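Local coordinates for protein putative S41 protease (Bacteroides fragilis NCTC 9343, PDB 3K50) that is a putative serine protease of peptidase family S41 that probably cleaves peptide bonds, its function not yet established, at residues A[291-302]-A[316-326]. Sequence-based numbering, arbitrary orientation.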
loop_
_atom_site.group_PDB
_atom_site.type_symbol
_atom_site.label_atom_id
_atom_site.label_comp_id
_atom_site.label_asym_id
_atom_site.label_seq_id
_atom_site.Cartn_x
_atom_site.Cartn_y
_atom_site.Cartn_z
ATOM N N SER A 291 11.719 -10.361 17.810
ATOM C CA SER A 291 10.911 -9.956 18.998
ATOM C C SER A 291 10.279 -8.543 18.861
ATOM O O SER A 291 9.330 -8.217 19.554
ATOM C CB SER A 291 11.832 -10.014 20.242
ATOM O OG SER A 291 12.966 -9.122 20.062
ATOM N N THR A 292 10.839 -7.737 17.963
ATOM C CA THR A 292 10.429 -6.379 17.660
ATOM C C THR A 292 10.459 -6.171 16.139
ATOM O O THR A 292 11.312 -6.740 15.449
ATOM C CB THR A 292 11.398 -5.368 18.296
ATOM O OG1 THR A 292 11.471 -5.595 19.694
ATOM C CG2 THR A 292 10.931 -3.898 18.053
ATOM N N VAL A 293 9.501 -5.410 15.627
ATOM C CA VAL A 293 9.455 -5.032 14.210
ATOM C C VAL A 293 9.065 -3.526 14.154
ATOM O O VAL A 293 8.279 -3.075 14.951
ATOM C CB VAL A 293 8.551 -5.937 13.355
ATOM C CG1 VAL A 293 7.067 -5.907 13.862
ATOM C CG2 VAL A 293 8.633 -5.538 11.913
ATOM N N TYR A 294 9.747 -2.756 13.317
ATOM C CA TYR A 294 9.437 -1.326 13.063
ATOM C C TYR A 294 8.706 -1.333 11.712
ATOM O O TYR A 294 9.195 -1.915 10.706
ATOM C CB TYR A 294 10.687 -0.443 13.042
ATOM C CG TYR A 294 11.430 -0.479 14.362
ATOM C CD1 TYR A 294 12.247 -1.546 14.690
ATOM C CD2 TYR A 294 11.249 0.523 15.322
ATOM C CE1 TYR A 294 12.910 -1.598 15.921
ATOM C CE2 TYR A 294 11.889 0.454 16.566
ATOM C CZ TYR A 294 12.694 -0.618 16.859
ATOM O OH TYR A 294 13.336 -0.720 18.073
ATOM N N VAL A 295 7.517 -0.736 11.712
ATOM C CA VAL A 295 6.637 -0.668 10.554
ATOM C C VAL A 295 6.452 0.807 10.185
ATOM O O VAL A 295 6.087 1.634 11.034
ATOM C CB VAL A 295 5.288 -1.388 10.818
ATOM C CG1 VAL A 295 4.358 -1.300 9.550
ATOM C CG2 VAL A 295 5.530 -2.858 11.192
ATOM N N LEU A 296 6.856 1.143 8.961
ATOM C CA LEU A 296 6.721 2.509 8.425
ATOM C C LEU A 296 5.370 2.690 7.728
ATOM O O LEU A 296 5.021 1.920 6.815
ATOM C CB LEU A 296 7.883 2.796 7.478
ATOM C CG LEU A 296 9.291 2.445 7.955
ATOM C CD1 LEU A 296 10.379 2.901 6.970
ATOM C CD2 LEU A 296 9.553 3.046 9.340
ATOM N N THR A 297 4.627 3.704 8.159
ATOM C CA THR A 297 3.213 3.909 7.755
ATOM C C THR A 297 2.858 5.310 7.302
ATOM O O THR A 297 3.564 6.239 7.620
ATOM C CB THR A 297 2.252 3.561 8.979
ATOM O OG1 THR A 297 2.465 4.462 10.080
ATOM C CG2 THR A 297 2.493 2.156 9.477
ATOM N N THR A 298 1.811 5.426 6.471
ATOM C CA THR A 298 1.206 6.706 6.150
ATOM C C THR A 298 -0.286 6.454 6.079
ATOM O O THR A 298 -0.759 5.318 6.310
ATOM C CB THR A 298 1.684 7.356 4.827
ATOM O OG1 THR A 298 1.244 6.579 3.701
ATOM C CG2 THR A 298 3.228 7.575 4.816
ATOM N N ASN A 299 -1.036 7.511 5.791
ATOM C CA ASN A 299 -2.462 7.400 5.568
ATOM C C ASN A 299 -2.767 6.416 4.434
ATOM O O ASN A 299 -3.859 5.919 4.361
ATOM C CB ASN A 299 -3.105 8.747 5.210
ATOM C CG ASN A 299 -3.048 9.822 6.322
ATOM O OD1 ASN A 299 -3.449 10.947 6.022
ATOM N ND2 ASN A 299 -2.564 9.520 7.570
ATOM N N ALA A 300 -1.845 6.158 3.509
ATOM C CA ALA A 300 -2.109 5.186 2.466
ATOM C C ALA A 300 -2.103 3.735 2.950
ATOM O O ALA A 300 -2.615 2.880 2.255
ATOM C CB ALA A 300 -1.068 5.324 1.314
ATOM N N THR A 301 -1.475 3.445 4.091
ATOM C CA THR A 301 -1.279 2.096 4.611
ATOM C C THR A 301 -2.627 1.570 5.013
ATOM O O THR A 301 -3.251 2.096 5.926
ATOM C CB THR A 301 -0.337 2.130 5.819
ATOM O OG1 THR A 301 0.876 2.731 5.415
ATOM C CG2 THR A 301 -0.047 0.731 6.360
ATOM N N ARG A 302 -3.082 0.507 4.354
ATOM C CA ARG A 302 -4.480 0.102 4.503
ATOM C C ARG A 302 -4.745 -1.366 4.462
ATOM O O ARG A 302 -4.063 -2.119 3.778
ATOM C CB ARG A 302 -5.214 0.721 3.291
ATOM C CG ARG A 302 -6.702 0.415 3.128
ATOM C CD ARG A 302 -7.221 1.057 1.864
ATOM N NE ARG A 302 -7.341 2.495 1.984
ATOM C CZ ARG A 302 -8.421 3.156 2.439
ATOM N NH1 ARG A 302 -9.520 2.535 2.828
ATOM N NH2 ARG A 302 -8.395 4.462 2.496
HETATM N N MSE A 316 4.383 -9.627 19.641
HETATM C CA MSE A 316 5.699 -9.037 19.534
HETATM C C MSE A 316 5.530 -7.517 19.690
HETATM O O MSE A 316 4.386 -7.003 19.740
HETATM C CB MSE A 316 6.392 -9.482 18.210
HETATM C CG MSE A 316 5.788 -9.030 16.959
HETATM SE SE MSE A 316 6.524 -9.812 15.312
HETATM C CE MSE A 316 8.512 -9.375 15.201
ATOM N N LYS A 317 6.665 -6.833 19.883
ATOM C CA LYS A 317 6.714 -5.387 19.985
ATOM C C LYS A 317 6.727 -4.823 18.570
ATOM O O LYS A 317 7.665 -5.083 17.737
ATOM C CB LYS A 317 7.971 -4.923 20.770
ATOM C CG LYS A 317 8.043 -3.378 20.975
ATOM C CD LYS A 317 9.315 -2.994 21.794
ATOM C CE LYS A 317 9.539 -1.487 21.974
ATOM N NZ LYS A 317 10.977 -1.247 22.384
ATOM N N VAL A 318 5.683 -4.080 18.263
ATOM C CA VAL A 318 5.475 -3.502 16.948
ATOM C C VAL A 318 5.605 -1.979 17.135
ATOM O O VAL A 318 4.875 -1.409 17.921
ATOM C CB VAL A 318 4.073 -3.852 16.398
ATOM C CG1 VAL A 318 3.859 -3.210 15.027
ATOM C CG2 VAL A 318 3.905 -5.322 16.285
ATOM N N VAL A 319 6.540 -1.324 16.439
ATOM C CA VAL A 319 6.726 0.104 16.606
ATOM C C VAL A 319 6.358 0.733 15.302
ATOM O O VAL A 319 6.921 0.384 14.295
ATOM C CB VAL A 319 8.213 0.428 16.949
ATOM C CG1 VAL A 319 8.481 1.928 16.877
ATOM C CG2 VAL A 319 8.651 -0.214 18.346
ATOM N N LEU A 320 5.419 1.663 15.336
ATOM C CA LEU A 320 4.900 2.350 14.183
ATOM C C LEU A 320 5.519 3.728 14.067
ATOM O O LEU A 320 5.483 4.484 15.007
ATOM C CB LEU A 320 3.385 2.470 14.262
ATOM C CG LEU A 320 2.592 1.163 14.389
ATOM C CD1 LEU A 320 1.101 1.489 14.429
ATOM C CD2 LEU A 320 2.965 0.179 13.260
ATOM N N ILE A 321 6.108 3.997 12.891
ATOM C CA ILE A 321 6.800 5.246 12.578
ATOM C C ILE A 321 6.235 5.823 11.302
ATOM O O ILE A 321 6.137 5.129 10.311
ATOM C CB ILE A 321 8.321 5.002 12.423
ATOM C CG1 ILE A 321 8.945 4.622 13.767
ATOM C CG2 ILE A 321 9.083 6.284 11.892
ATOM C CD1 ILE A 321 10.365 4.080 13.627
ATOM N N GLY A 322 5.790 7.083 11.332
ATOM C CA GLY A 322 5.212 7.705 10.104
ATOM C C GLY A 322 3.978 8.484 10.477
ATOM O O GLY A 322 4.022 9.221 11.432
ATOM N N THR A 323 2.865 8.269 9.750
ATOM C CA THR A 323 1.609 8.969 10.015
ATOM C C THR A 323 0.517 7.919 10.174
ATOM O O THR A 323 0.721 6.766 9.842
ATOM C CB THR A 323 1.271 10.026 8.952
ATOM O OG1 THR A 323 1.282 9.459 7.643
ATOM C CG2 THR A 323 2.270 11.257 9.012
ATOM N N LYS A 324 -0.635 8.314 10.660
ATOM C CA LYS A 324 -1.720 7.357 10.947
ATOM C C LYS A 324 -2.155 6.530 9.729
ATOM O O LYS A 324 -2.163 7.051 8.579
ATOM C CB LYS A 324 -2.869 8.165 11.599
ATOM C CG LYS A 324 -4.018 7.361 12.027
ATOM C CD LYS A 324 -4.758 7.847 13.279
ATOM C CE LYS A 324 -5.935 8.775 13.089
ATOM N NZ LYS A 324 -7.025 8.337 14.133
ATOM N N THR A 325 -2.484 5.249 9.946
ATOM C CA THR A 325 -2.958 4.325 8.894
ATOM C C THR A 325 -4.398 4.671 8.497
ATOM O O THR A 325 -5.003 5.518 9.096
ATOM C CB THR A 325 -2.828 2.825 9.287
ATOM O OG1 THR A 325 -3.708 2.510 10.389
ATOM C CG2 THR A 325 -1.387 2.520 9.638
ATOM N N ALA A 326 -4.917 3.997 7.475
ATOM C CA ALA A 326 -6.197 4.357 6.842
ATOM C C ALA A 326 -7.447 4.067 7.667
ATOM O O ALA A 326 -8.467 4.740 7.520
ATOM C CB ALA A 326 -6.340 3.645 5.514
HETATM O O HOH W 1 12.244 0.527 20.510
HETATM O O HOH W 2 0.086 10.729 5.420
#
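Val293 and Val295 exchange backbone hydrogen bonds with Lys317, Val319 and Ile321, which makes 292-297 and 317-322 neighbouring parallel strands. They are the two strands of a beta-alpha-beta unit whose crossover helix is 304-312, inside the mixed sheet of the S41 protease domain, a ClpP/crotonase-like fold.

Tyr294 runs out along Val319 from CB to its hydroxyl. Its CB lies 4.1 Å from Val319 O. CG is anti to the carbonyl carbon (chi1 -61°), which lays the ring alongside Val319, both side chains pointing the same way. Ring atom CD2 comes 3.4 Å from Val319 CB and also touches Ile321 CD1; CE2 continues along the valine's CB and CG1. At the tip, OH shares a water with Lys317 NZ, reached by the extended lysine chain. Tyr294, Leu296 and Ile321 also pack on helix 388-398.

On the other face, with Val293, Val295, Val318 and Leu320, the last two pack against helix 304-312. There Leu320 CD2 meets Val295 CB at 3.7 Å, while the selenomethionine Met316 bends its CE against Val293 CB.

At the C-terminal ends of the strands the regular pairing gives out. Gly322, at phi 137°, sets its CA 3.3 Å from Thr297 O in a CA-H...O contact. That oxygen accepts from Thr323 N, which sits well above the carbonyl plane, and Thr297 OG1 returns a bond to Thr323 O. Thr301 O takes Ala326 N at 3.0 Å, and Ala326 CB lies over one face of the Arg302 guanidinium, itself salt-bridged to Glu328. Asn299 ND2 donates to Lys324 O at 2.7 Å, with that oxygen only 12° out of the asparagine's amide plane.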